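Long-range contact in DNA polymerase (Bacillus phage phi29, PDB 2PY5), which replicates the viral genome from a protein primer, displacing the non-template strand with high processivity and proofreading its product with a 3'-5' exonuclease: residues G229-N234 / I452-T457. The protein carries 2 engineered substitutions. Numbering follows the deposited sequence.
Sequences GFTWLN and IIYCDT. With EDO (1,2-ethanediol), chain U; EDO (1,2-ethanediol), chain K.
Cys455 bridges the edges of the Phe230 and Trp232 rings, on the face of the antiparallel pair that carries Trp232; Phe230 reaches over from just before strand 231-233. The cysteine CB sits 3.7 Å from CD2 of Phe230, and its SG comes in at that ring's edge, in the ring plane, a sulfur-aromatic contact. Cys455 SG also lies 4.2 Å from CE3 of Trp232, near the indole plane. Further along the same indole edge, CG1 of Ile452 reaches CZ3 of Trp232 at 4.0 Å. Ala445 of helix 427-447 touches both Ile452 and Cys455, while Ile299 touches both aromatic side chains.

The backbones of Trp232 and Cys455 are joined by a reciprocal pair of hydrogen bonds, the hydrogen-bonded pair of the ladder. Strand 452-456 runs straight into the catalytic turn of the B-family palm: residues 454-457 belong to the YCDTD motif, and Asp456 is part of the catalytic magnesium site. Tyr454 and Ile453 both face His461 on the neighbouring strand 459-463, a classic beta bulge.

On the other face, CB of Leu233 lies against CD1 of Tyr454 at 4.0 Å, the two side chains crossing at about a right angle. The Tyr454 hydroxyl passes CG2 of Thr231 and is hydrogen-bonded to the backbone N of Lys498. Thr231 and Asp456 stand side by side; with Asp456 CG anti to its own N (chi1 -175°), OD1 accepts a hydrogen bond from Thr231 OG1, 2.7 Å away and above the carboxylate plane. OD2 of Asp456 makes a salt bridge with Lys498, so both carboxylate oxygens are held. At the far end, Asn234 ND2 donates to Ile452 O at 2.9 Å, nearly in the amide plane, and also to an ethanediol.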
loop_
_atom_site.group_PDB
_atom_site.type_symbol
_atom_site.label_atom_id
_atom_site.label_comp_id
_atom_site.label_asym_id
_atom_site.label_seq_id
_atom_site.Cartn_x
_atom_site.Cartn_y
_atom_site.Cartn_z
ATOM N N GLY F 229 2.362 -0.801 11.134
ATOM C CA GLY F 229 2.653 -2.128 11.621
ATOM C C GLY F 229 3.916 -2.235 12.456
ATOM O O GLY F 229 4.841 -1.433 12.314
ATOM N N PHE F 230 3.957 -3.261 13.292
ATOM C CA PHE F 230 5.121 -3.577 14.122
ATOM C C PHE F 230 6.058 -4.511 13.339
ATOM O O PHE F 230 5.722 -5.672 13.054
ATOM C CB PHE F 230 4.684 -4.246 15.422
ATOM C CG PHE F 230 5.825 -4.568 16.341
ATOM C CD1 PHE F 230 6.476 -3.565 17.022
ATOM C CD2 PHE F 230 6.249 -5.880 16.501
ATOM C CE1 PHE F 230 7.563 -3.861 17.842
ATOM C CE2 PHE F 230 7.306 -6.183 17.321
ATOM C CZ PHE F 230 7.950 -5.161 18.005
ATOM N N THR F 231 7.239 -3.999 13.017
ATOM C CA THR F 231 8.242 -4.779 12.297
ATOM C C THR F 231 9.546 -4.681 13.074
ATOM O O THR F 231 10.076 -3.590 13.261
ATOM C CB THR F 231 8.449 -4.230 10.861
ATOM O OG1 THR F 231 7.181 -4.150 10.183
ATOM C CG2 THR F 231 9.397 -5.097 10.079
ATOM N N TRP F 232 10.088 -5.826 13.485
ATOM C CA TRP F 232 11.196 -5.875 14.430
ATOM C C TRP F 232 11.990 -7.154 14.288
ATOM O O TRP F 232 11.423 -8.243 14.251
ATOM C CB TRP F 232 10.656 -5.777 15.858
ATOM C CG TRP F 232 11.657 -5.984 16.951
ATOM C CD1 TRP F 232 12.619 -5.112 17.362
ATOM C CD2 TRP F 232 11.800 -7.144 17.772
ATOM N NE1 TRP F 232 13.333 -5.641 18.392
ATOM C CE2 TRP F 232 12.860 -6.898 18.661
ATOM C CE3 TRP F 232 11.140 -8.372 17.837
ATOM C CZ2 TRP F 232 13.256 -7.816 19.617
ATOM C CZ3 TRP F 232 11.549 -9.294 18.787
ATOM C CH2 TRP F 232 12.601 -9.016 19.657
ATOM N N LEU F 233 13.318 -7.001 14.225
ATOM C CA LEU F 233 14.262 -8.123 14.247
ATOM C C LEU F 233 15.010 -8.139 15.571
ATOM O O LEU F 233 15.642 -7.140 15.962
ATOM C CB LEU F 233 15.260 -7.985 13.103
ATOM C CG LEU F 233 16.350 -9.047 13.002
ATOM C CD1 LEU F 233 15.797 -10.448 12.902
ATOM C CD2 LEU F 233 17.286 -8.742 11.823
ATOM N N ASN F 234 14.934 -9.277 16.248
ATOM C CA ASN F 234 15.640 -9.520 17.488
ATOM C C ASN F 234 17.131 -9.455 17.234
ATOM O O ASN F 234 17.645 -10.242 16.453
ATOM C CB ASN F 234 15.232 -10.894 18.020
ATOM C CG ASN F 234 15.729 -11.174 19.411
ATOM O OD1 ASN F 234 16.648 -10.508 19.919
ATOM N ND2 ASN F 234 15.158 -12.206 20.033
ATOM N N ILE F 452 11.565 -16.002 19.895
ATOM C CA ILE F 452 11.214 -14.986 18.904
ATOM C C ILE F 452 12.429 -14.491 18.119
ATOM O O ILE F 452 13.431 -14.054 18.695
ATOM C CB ILE F 452 10.445 -13.794 19.529
ATOM C CG1 ILE F 452 9.852 -12.898 18.444
ATOM C CG2 ILE F 452 11.357 -12.966 20.485
ATOM C CD1 ILE F 452 8.745 -13.552 17.605
ATOM N N ILE F 453 12.316 -14.581 16.793
ATOM C CA ILE F 453 13.328 -14.071 15.877
ATOM C C ILE F 453 12.937 -12.702 15.325
ATOM O O ILE F 453 13.740 -11.758 15.345
ATOM C CB ILE F 453 13.522 -15.013 14.653
ATOM C CG1 ILE F 453 13.914 -16.425 15.075
ATOM C CG2 ILE F 453 14.602 -14.443 13.695
ATOM C CD1 ILE F 453 13.739 -17.473 13.925
ATOM N N TYR F 454 11.699 -12.604 14.831
ATOM C CA TYR F 454 11.313 -11.521 13.928
ATOM C C TYR F 454 9.809 -11.366 13.908
ATOM O O TYR F 454 9.099 -12.360 13.945
ATOM C CB TYR F 454 11.813 -11.885 12.522
ATOM C CG TYR F 454 11.475 -10.928 11.408
ATOM C CD1 TYR F 454 12.079 -9.693 11.321
ATOM C CD2 TYR F 454 10.523 -11.249 10.444
ATOM C CE1 TYR F 454 11.770 -8.800 10.301
ATOM C CE2 TYR F 454 10.232 -10.375 9.407
ATOM C CZ TYR F 454 10.842 -9.159 9.338
ATOM O OH TYR F 454 10.539 -8.262 8.323
ATOM N N CYS F 455 9.342 -10.124 13.857
ATOM C CA CYS F 455 7.932 -9.814 13.639
ATOM C C CYS F 455 7.801 -8.905 12.436
ATOM O O CYS F 455 8.610 -7.996 12.259
ATOM C CB CYS F 455 7.369 -9.042 14.830
ATOM S SG CYS F 455 7.455 -9.906 16.409
ATOM N N ASP F 456 6.757 -9.119 11.649
ATOM C CA ASP F 456 6.377 -8.137 10.643
ATOM C C ASP F 456 4.873 -8.043 10.487
ATOM O O ASP F 456 4.271 -8.810 9.730
ATOM C CB ASP F 456 6.999 -8.417 9.285
ATOM C CG ASP F 456 6.684 -7.309 8.268
ATOM O OD1 ASP F 456 6.180 -6.231 8.698
ATOM O OD2 ASP F 456 6.937 -7.490 7.054
ATOM N N THR F 457 4.299 -7.096 11.224
ATOM C CA THR F 457 2.918 -6.647 11.083
ATOM C C THR F 457 1.923 -7.655 11.581
ATOM O O THR F 457 1.294 -7.412 12.604
ATOM C CB THR F 457 2.584 -6.179 9.655
ATOM O OG1 THR F 457 3.488 -5.141 9.298
ATOM C CG2 THR F 457 1.144 -5.626 9.583
HETATM C C1 EDO U . 2.817 -8.187 6.618
HETATM O O1 EDO U . 2.406 -7.280 5.589
HETATM C C2 EDO U . 3.106 -9.574 6.045
HETATM O O2 EDO U . 4.175 -10.238 6.748
HETATM C C1 EDO K . 15.520 -13.247 23.547
HETATM O O1 EDO K . 16.542 -12.987 22.589
HETATM C C2 EDO K . 15.608 -14.674 24.088
HETATM O O2 EDO K . 16.589 -14.781 25.132
HETATM O O HOH W 1 1.463 -4.782 13.668
#